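Local coordinates for protein 1-deoxy-D-xylulose 5-phosphate reductoisomerase (Zymomonas mobilis, PDB 1R0K) that catalyses the NADPH-dependent rearrangement and reduction of 1-deoxy-D-xylulose 5-phosphate to 2-C-methyl-D-erythritol 4-phosphate in isoprenoid biosynthesis, at residues B[244-249]-B[293-298]; B[169-174]-B[227-232]. All coordinates share one frame; numbering follows the deposited sequence.

Contact 1: B[244-249]-B[293-298]; sequences SVIHSM and RQMDFE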
loop_
_atom_site.group_PDB
_atom_site.type_symbol
_atom_site.label_atom_id
_atom_site.label_comp_id
_atom_site.label_asym_id
_atom_site.label_seq_id
_atom_site.Cartn_x
_atom_site.Cartn_y
_atom_site.Cartn_z
ATOM N N SER B 244 -3.305 -15.560 0.118
ATOM C CA SER B 244 -4.012 -14.586 0.944
ATOM C C SER B 244 -3.075 -13.724 1.785
ATOM O O SER B 244 -3.393 -13.396 2.933
ATOM C CB SER B 244 -5.011 -15.292 1.875
ATOM O OG SER B 244 -6.023 -15.950 1.134
ATOM N N VAL B 245 -1.917 -13.365 1.233
ATOM C CA VAL B 245 -0.978 -12.517 1.965
ATOM C C VAL B 245 -1.256 -11.074 1.576
ATOM O O VAL B 245 -1.131 -10.167 2.399
ATOM C CB VAL B 245 0.497 -12.892 1.682
ATOM C CG1 VAL B 245 0.867 -14.123 2.499
ATOM C CG2 VAL B 245 0.705 -13.165 0.208
ATOM N N ILE B 246 -1.625 -10.858 0.317
ATOM C CA ILE B 246 -2.018 -9.518 -0.108
ATOM C C ILE B 246 -3.491 -9.552 0.285
ATOM O O ILE B 246 -4.273 -10.353 -0.246
ATOM C CB ILE B 246 -1.873 -9.307 -1.631
ATOM C CG1 ILE B 246 -0.386 -9.287 -2.001
ATOM C CG2 ILE B 246 -2.557 -8.004 -2.043
ATOM C CD1 ILE B 246 -0.101 -8.995 -3.461
ATOM N N HIS B 247 -3.854 -8.702 1.236
ATOM C CA HIS B 247 -5.207 -8.678 1.771
ATOM C C HIS B 247 -6.254 -7.898 0.973
ATOM O O HIS B 247 -7.447 -8.027 1.242
ATOM C CB HIS B 247 -5.134 -8.216 3.227
ATOM C CG HIS B 247 -4.304 -9.120 4.088
ATOM N ND1 HIS B 247 -3.442 -8.650 5.057
ATOM C CD2 HIS B 247 -4.186 -10.471 4.104
ATOM C CE1 HIS B 247 -2.826 -9.670 5.628
ATOM N NE2 HIS B 247 -3.259 -10.786 5.068
ATOM N N SER B 248 -5.787 -7.123 -0.007
ATOM C CA SER B 248 -6.606 -6.339 -0.943
ATOM C C SER B 248 -5.841 -5.132 -1.471
ATOM O O SER B 248 -4.806 -4.754 -0.924
ATOM C CB SER B 248 -7.944 -5.905 -0.333
ATOM O OG SER B 248 -8.890 -6.960 -0.461
ATOM N N MET B 249 -6.342 -4.523 -2.541
ATOM C CA MET B 249 -5.625 -3.404 -3.135
ATOM C C MET B 249 -6.521 -2.316 -3.709
ATOM O O MET B 249 -7.717 -2.526 -3.940
ATOM C CB MET B 249 -4.716 -3.933 -4.248
ATOM C CG MET B 249 -3.931 -5.180 -3.878
ATOM S SD MET B 249 -2.902 -5.789 -5.244
ATOM C CE MET B 249 -3.921 -7.099 -5.885
ATOM N N ARG B 293 8.227 -17.099 -0.483
ATOM C CA ARG B 293 8.797 -17.412 -1.786
ATOM C C ARG B 293 7.947 -17.111 -3.016
ATOM O O ARG B 293 8.450 -16.558 -3.995
ATOM C CB ARG B 293 9.220 -18.886 -1.819
ATOM C CG ARG B 293 9.615 -19.392 -3.187
ATOM C CD ARG B 293 9.955 -20.876 -3.146
ATOM N NE ARG B 293 10.162 -21.429 -4.484
ATOM C CZ ARG B 293 9.226 -21.480 -5.430
ATOM N NH1 ARG B 293 8.009 -21.010 -5.193
ATOM N NH2 ARG B 293 9.506 -22.007 -6.616
ATOM N N GLN B 294 6.663 -17.448 -2.978
ATOM C CA GLN B 294 5.834 -17.242 -4.157
ATOM C C GLN B 294 4.378 -16.860 -3.883
ATOM O O GLN B 294 3.759 -17.350 -2.939
ATOM C CB GLN B 294 5.898 -18.523 -4.997
ATOM C CG GLN B 294 5.401 -18.419 -6.423
ATOM C CD GLN B 294 5.746 -19.663 -7.231
ATOM O OE1 GLN B 294 5.201 -20.741 -6.997
ATOM N NE2 GLN B 294 6.670 -19.520 -8.173
ATOM N N MET B 295 3.852 -15.966 -4.718
ATOM C CA MET B 295 2.462 -15.512 -4.637
ATOM C C MET B 295 1.793 -15.859 -5.965
ATOM O O MET B 295 2.380 -15.659 -7.024
ATOM C CB MET B 295 2.387 -13.992 -4.431
ATOM C CG MET B 295 2.570 -13.517 -3.001
ATOM S SD MET B 295 2.517 -11.722 -2.921
ATOM C CE MET B 295 3.445 -11.405 -1.406
ATOM N N ASP B 296 0.572 -16.385 -5.907
ATOM C CA ASP B 296 -0.164 -16.741 -7.115
ATOM C C ASP B 296 -1.422 -15.899 -7.287
ATOM O O ASP B 296 -2.044 -15.496 -6.308
ATOM C CB ASP B 296 -0.563 -18.215 -7.075
ATOM C CG ASP B 296 0.629 -19.132 -7.096
ATOM O OD1 ASP B 296 1.370 -19.094 -8.101
ATOM O OD2 ASP B 296 0.823 -19.879 -6.111
ATOM N N PHE B 297 -1.793 -15.651 -8.539
ATOM C CA PHE B 297 -2.989 -14.871 -8.845
ATOM C C PHE B 297 -3.704 -15.457 -10.060
ATOM O O PHE B 297 -3.064 -15.901 -11.009
ATOM C CB PHE B 297 -2.629 -13.406 -9.136
ATOM C CG PHE B 297 -1.813 -12.759 -8.063
ATOM C CD1 PHE B 297 -0.423 -12.835 -8.092
ATOM C CD2 PHE B 297 -2.431 -12.090 -7.010
ATOM C CE1 PHE B 297 0.341 -12.255 -7.083
ATOM C CE2 PHE B 297 -1.679 -11.508 -5.995
ATOM C CZ PHE B 297 -0.289 -11.589 -6.031
ATOM N N GLU B 298 -5.031 -15.456 -10.024
ATOM C CA GLU B 298 -5.828 -15.980 -11.129
ATOM C C GLU B 298 -7.201 -15.321 -11.111
ATOM O O GLU B 298 -7.622 -14.765 -10.094
ATOM C CB GLU B 298 -5.971 -17.505 -11.011
ATOM C CG GLU B 298 -6.801 -17.963 -9.823
ATOM C CD GLU B 298 -6.870 -19.476 -9.699
ATOM O OE1 GLU B 298 -5.856 -20.097 -9.324
ATOM O OE2 GLU B 298 -7.940 -20.049 -9.980
#

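Contact 2: B[169-174]-B[227-232]; sequences RRIIIT and HLFQIP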
loop_
_atom_site.group_PDB
_atom_site.type_symbol
_atom_site.label_atom_id
_atom_site.label_comp_id
_atom_site.label_asym_id
_atom_site.label_seq_id
_atom_site.Cartn_x
_atom_site.Cartn_y
_atom_site.Cartn_z
ATOM N N ARG B 169 -9.407 4.068 -9.359
ATOM C CA ARG B 169 -9.706 3.507 -10.671
ATOM C C ARG B 169 -10.388 2.165 -10.427
ATOM O O ARG B 169 -11.368 1.823 -11.086
ATOM C CB ARG B 169 -8.435 3.285 -11.489
ATOM C CG ARG B 169 -8.676 2.485 -12.769
ATOM C CD ARG B 169 -7.473 2.554 -13.679
ATOM N NE ARG B 169 -7.301 3.903 -14.209
ATOM C CZ ARG B 169 -6.122 4.486 -14.391
ATOM N NH1 ARG B 169 -5.007 3.839 -14.079
ATOM N NH2 ARG B 169 -6.060 5.711 -14.898
ATOM N N ARG B 170 -9.861 1.402 -9.475
ATOM C CA ARG B 170 -10.447 0.110 -9.142
ATOM C C ARG B 170 -10.026 -0.364 -7.757
ATOM O O ARG B 170 -8.965 0.003 -7.256
ATOM C CB ARG B 170 -10.057 -0.957 -10.176
ATOM C CG ARG B 170 -8.567 -1.232 -10.275
ATOM C CD ARG B 170 -8.245 -2.543 -11.025
ATOM N NE ARG B 170 -6.819 -2.605 -11.328
ATOM C CZ ARG B 170 -6.157 -3.685 -11.736
ATOM N NH1 ARG B 170 -6.772 -4.849 -11.901
ATOM N NH2 ARG B 170 -4.862 -3.589 -11.989
ATOM N N ILE B 171 -10.893 -1.154 -7.130
ATOM C CA ILE B 171 -10.613 -1.741 -5.827
ATOM C C ILE B 171 -10.582 -3.242 -6.092
ATOM O O ILE B 171 -11.530 -3.811 -6.641
ATOM C CB ILE B 171 -11.713 -1.424 -4.785
ATOM C CG1 ILE B 171 -11.609 0.041 -4.349
ATOM C CG2 ILE B 171 -11.586 -2.362 -3.585
ATOM C CD1 ILE B 171 -12.593 0.438 -3.261
ATOM N N ILE B 172 -9.479 -3.874 -5.715
ATOM C CA ILE B 172 -9.310 -5.299 -5.928
ATOM C C ILE B 172 -9.467 -6.045 -4.615
ATOM O O ILE B 172 -8.657 -5.892 -3.706
ATOM C CB ILE B 172 -7.918 -5.610 -6.495
ATOM C CG1 ILE B 172 -7.662 -4.762 -7.740
ATOM C CG2 ILE B 172 -7.806 -7.097 -6.820
ATOM C CD1 ILE B 172 -6.235 -4.852 -8.240
ATOM N N ILE B 173 -10.530 -6.829 -4.510
ATOM C CA ILE B 173 -10.752 -7.614 -3.315
ATOM C C ILE B 173 -10.095 -8.960 -3.589
ATOM O O ILE B 173 -10.515 -9.697 -4.479
ATOM C CB ILE B 173 -12.250 -7.832 -3.043
ATOM C CG1 ILE B 173 -12.964 -6.485 -2.941
ATOM C CG2 ILE B 173 -12.433 -8.628 -1.757
ATOM C CD1 ILE B 173 -14.463 -6.611 -2.751
ATOM N N THR B 174 -9.039 -9.265 -2.849
ATOM C CA THR B 174 -8.361 -10.539 -3.035
ATOM C C THR B 174 -9.189 -11.638 -2.387
ATOM O O THR B 174 -9.918 -11.390 -1.426
ATOM C CB THR B 174 -6.948 -10.512 -2.438
ATOM O OG1 THR B 174 -6.996 -9.987 -1.105
ATOM C CG2 THR B 174 -6.038 -9.645 -3.304
ATOM N N HIS B 227 -20.689 -0.481 0.310
ATOM C CA HIS B 227 -21.240 0.527 1.210
ATOM C C HIS B 227 -20.152 1.288 1.948
ATOM O O HIS B 227 -20.275 2.480 2.182
ATOM C CB HIS B 227 -22.196 -0.115 2.217
ATOM C CG HIS B 227 -23.530 -0.462 1.636
ATOM N ND1 HIS B 227 -23.890 -1.753 1.309
ATOM C CD2 HIS B 227 -24.582 0.320 1.296
ATOM C CE1 HIS B 227 -25.108 -1.749 0.795
ATOM N NE2 HIS B 227 -25.549 -0.505 0.775
ATOM N N LEU B 228 -19.080 0.597 2.310
ATOM C CA LEU B 228 -17.979 1.236 3.020
ATOM C C LEU B 228 -17.239 2.286 2.208
ATOM O O LEU B 228 -16.911 3.356 2.719
ATOM C CB LEU B 228 -16.953 0.193 3.456
ATOM C CG LEU B 228 -17.254 -0.691 4.660
ATOM C CD1 LEU B 228 -16.271 -1.857 4.686
ATOM C CD2 LEU B 228 -17.160 0.136 5.934
ATOM N N PHE B 229 -16.970 1.983 0.946
ATOM C CA PHE B 229 -16.185 2.884 0.129
ATOM C C PHE B 229 -16.910 3.773 -0.868
ATOM O O PHE B 229 -16.310 4.661 -1.465
ATOM C CB PHE B 229 -15.061 2.061 -0.503
ATOM C CG PHE B 229 -14.253 1.317 0.529
ATOM C CD1 PHE B 229 -13.466 2.019 1.442
ATOM C CD2 PHE B 229 -14.380 -0.058 0.679
ATOM C CE1 PHE B 229 -12.828 1.361 2.499
ATOM C CE2 PHE B 229 -13.747 -0.730 1.732
ATOM C CZ PHE B 229 -12.972 -0.021 2.644
ATOM N N GLN B 230 -18.202 3.536 -1.034
ATOM C CA GLN B 230 -19.028 4.380 -1.890
ATOM C C GLN B 230 -18.527 4.696 -3.297
ATOM O O GLN B 230 -18.649 5.832 -3.753
ATOM C CB GLN B 230 -19.300 5.694 -1.150
ATOM C CG GLN B 230 -19.868 5.506 0.255
ATOM C CD GLN B 230 -21.360 5.206 0.265
ATOM O OE1 GLN B 230 -22.181 6.085 -0.002
ATOM N NE2 GLN B 230 -21.717 3.963 0.572
ATOM N N ILE B 231 -17.948 3.721 -3.984
ATOM C CA ILE B 231 -17.511 3.958 -5.355
ATOM C C ILE B 231 -18.366 3.059 -6.244
ATOM O O ILE B 231 -18.935 2.076 -5.774
ATOM C CB ILE B 231 -16.007 3.627 -5.581
ATOM C CG1 ILE B 231 -15.749 2.135 -5.399
ATOM C CG2 ILE B 231 -15.136 4.456 -4.638
ATOM C CD1 ILE B 231 -14.348 1.720 -5.807
ATOM N N PRO B 232 -18.485 3.397 -7.538
ATOM C CA PRO B 232 -19.284 2.610 -8.486
ATOM C C PRO B 232 -18.946 1.120 -8.455
ATOM O O PRO B 232 -17.776 0.740 -8.439
ATOM C CB PRO B 232 -18.943 3.249 -9.830
ATOM C CG PRO B 232 -18.732 4.681 -9.462
ATOM C CD PRO B 232 -17.894 4.571 -8.204
#

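Contact 1: B[244-249]-B[293-298]
The Phe297 ring meets Ile246 at its edge. Ile246 CD1 lies near the ring plane, 3.7 Å from Phe297 CZ, and the two side chains cross at about a right angle. The same ring also stacks with His241 and meets Phe289 of the second subunit, the planes of the two phenylalanines about 55° apart. The His247 imidazole takes no part in the contact; Val245 O lies 3.4 Å above one face, over the ring centre.

Met295 supplies the rest of the contact, meeting both Val245 and Ile246. Its chain is extended beyond CG (chi2 178°, chi3 -156°), which carries SD and CE to the 244-249 segment. SD sits 3.8 Å from Ile246 CD1, while CE reaches Val245 CG2 at 3.6 Å. Val245 CG2 also touches Met295 CG at 3.7 Å, so one methyl group rests along the methionine chain. Cutting Met295 back to an alanine would probably cost Val245 CG2 its contacts with CG and CE and open a gap beside Ile246 CD1.

Gln294, Met295 and Asp296 pair antiparallel with a strand of the second subunit, so the sheet runs on across the dimer interface. Backbone atoms of Asp296 also bond to the side chains of His241 and Gln243.

No hydrogen bond joins 244-249 to 293-298. The four touching residues are buried and apolar, so the direct contact between segments 244-249 and 293-298 rests on side-chain fit and exclusion of water.

Contact 2: B[169-174]-B[227-232]
Ile171 of strand 168-175 meets Phe229, at the end of helix 216-229, and Ile231 in the turn after it. Its CB points toward the 227-232 segment. From CB the longer branch leaves with CG1 beside the backbone N and anti to the carbonyl carbon (chi1 -73°). CG1 lies 3.5 Å from Ile231 CD1. The branch then continues extended to CD1, which carries most of the contact. This methyl meets Ile231 CD1 at 3.3 Å, tighter than usual for two carbons. It also approaches Ile231 CG1 at 4.2 Å and Phe229 CB at 4.0 Å.

The two isoleucines cross obliquely and meet methyl to methyl. Ile231 places its CG1 between its own backbone N and carbonyl carbon (chi1 65°), which directs CD1 at the strand. Phe229 takes part through CB, and its side chain crosses that of Ile171 at about a right angle. Leu228 CB lies 3.7 Å above one face of the Phe229 ring, offset toward the rim. The ring also meets Phe160, and Ile156 of helix 151-159 touches both Ile171 and Phe229. Phe236 of the neighbouring strand packs on Ile171 and Ile231.

The helix ends just before Gln230, which has positive phi. Gln230 NE2 donates a hydrogen bond back to His227 O at 2.6 Å, with a bent N-H...O angle of 140°. This ties the turn that carries Ile231 to the last part of the helix.

Here an apolar face of the mixed four-stranded sheet is covered by helices 151-159 and 216-229. Such helix-on-sheet packing builds the core of an alpha/beta domain. In this enzyme the same two helices carry Glu152 and Glu221, predicted manganese ligands.

Contacts 1 and 2 meet through neighbouring antiparallel strands, 246-252 and 168-175, of the mixed four-stranded sheet. Their centres are 18 Å apart. Met249 O and Ile172 N lie 2.8 Å apart, a probable hydrogen bond between the strands. Ile246 O is 2.9 Å from Thr174 OG1, again a probable bond. Contact 1 ties the sheet to the interface strand 294-296, and contact 2 ties it to helix 216-229. Both lie near the predicted manganese site: the side chains of Ile246 and Phe229 are about 9 Å and 8 Å from that of Glu152. Both also touch the second subunit: in contact 1 Met295 packs on Phe297 of that chain, and in contact 2 Arg169 forms a salt bridge with Glu281 of that chain.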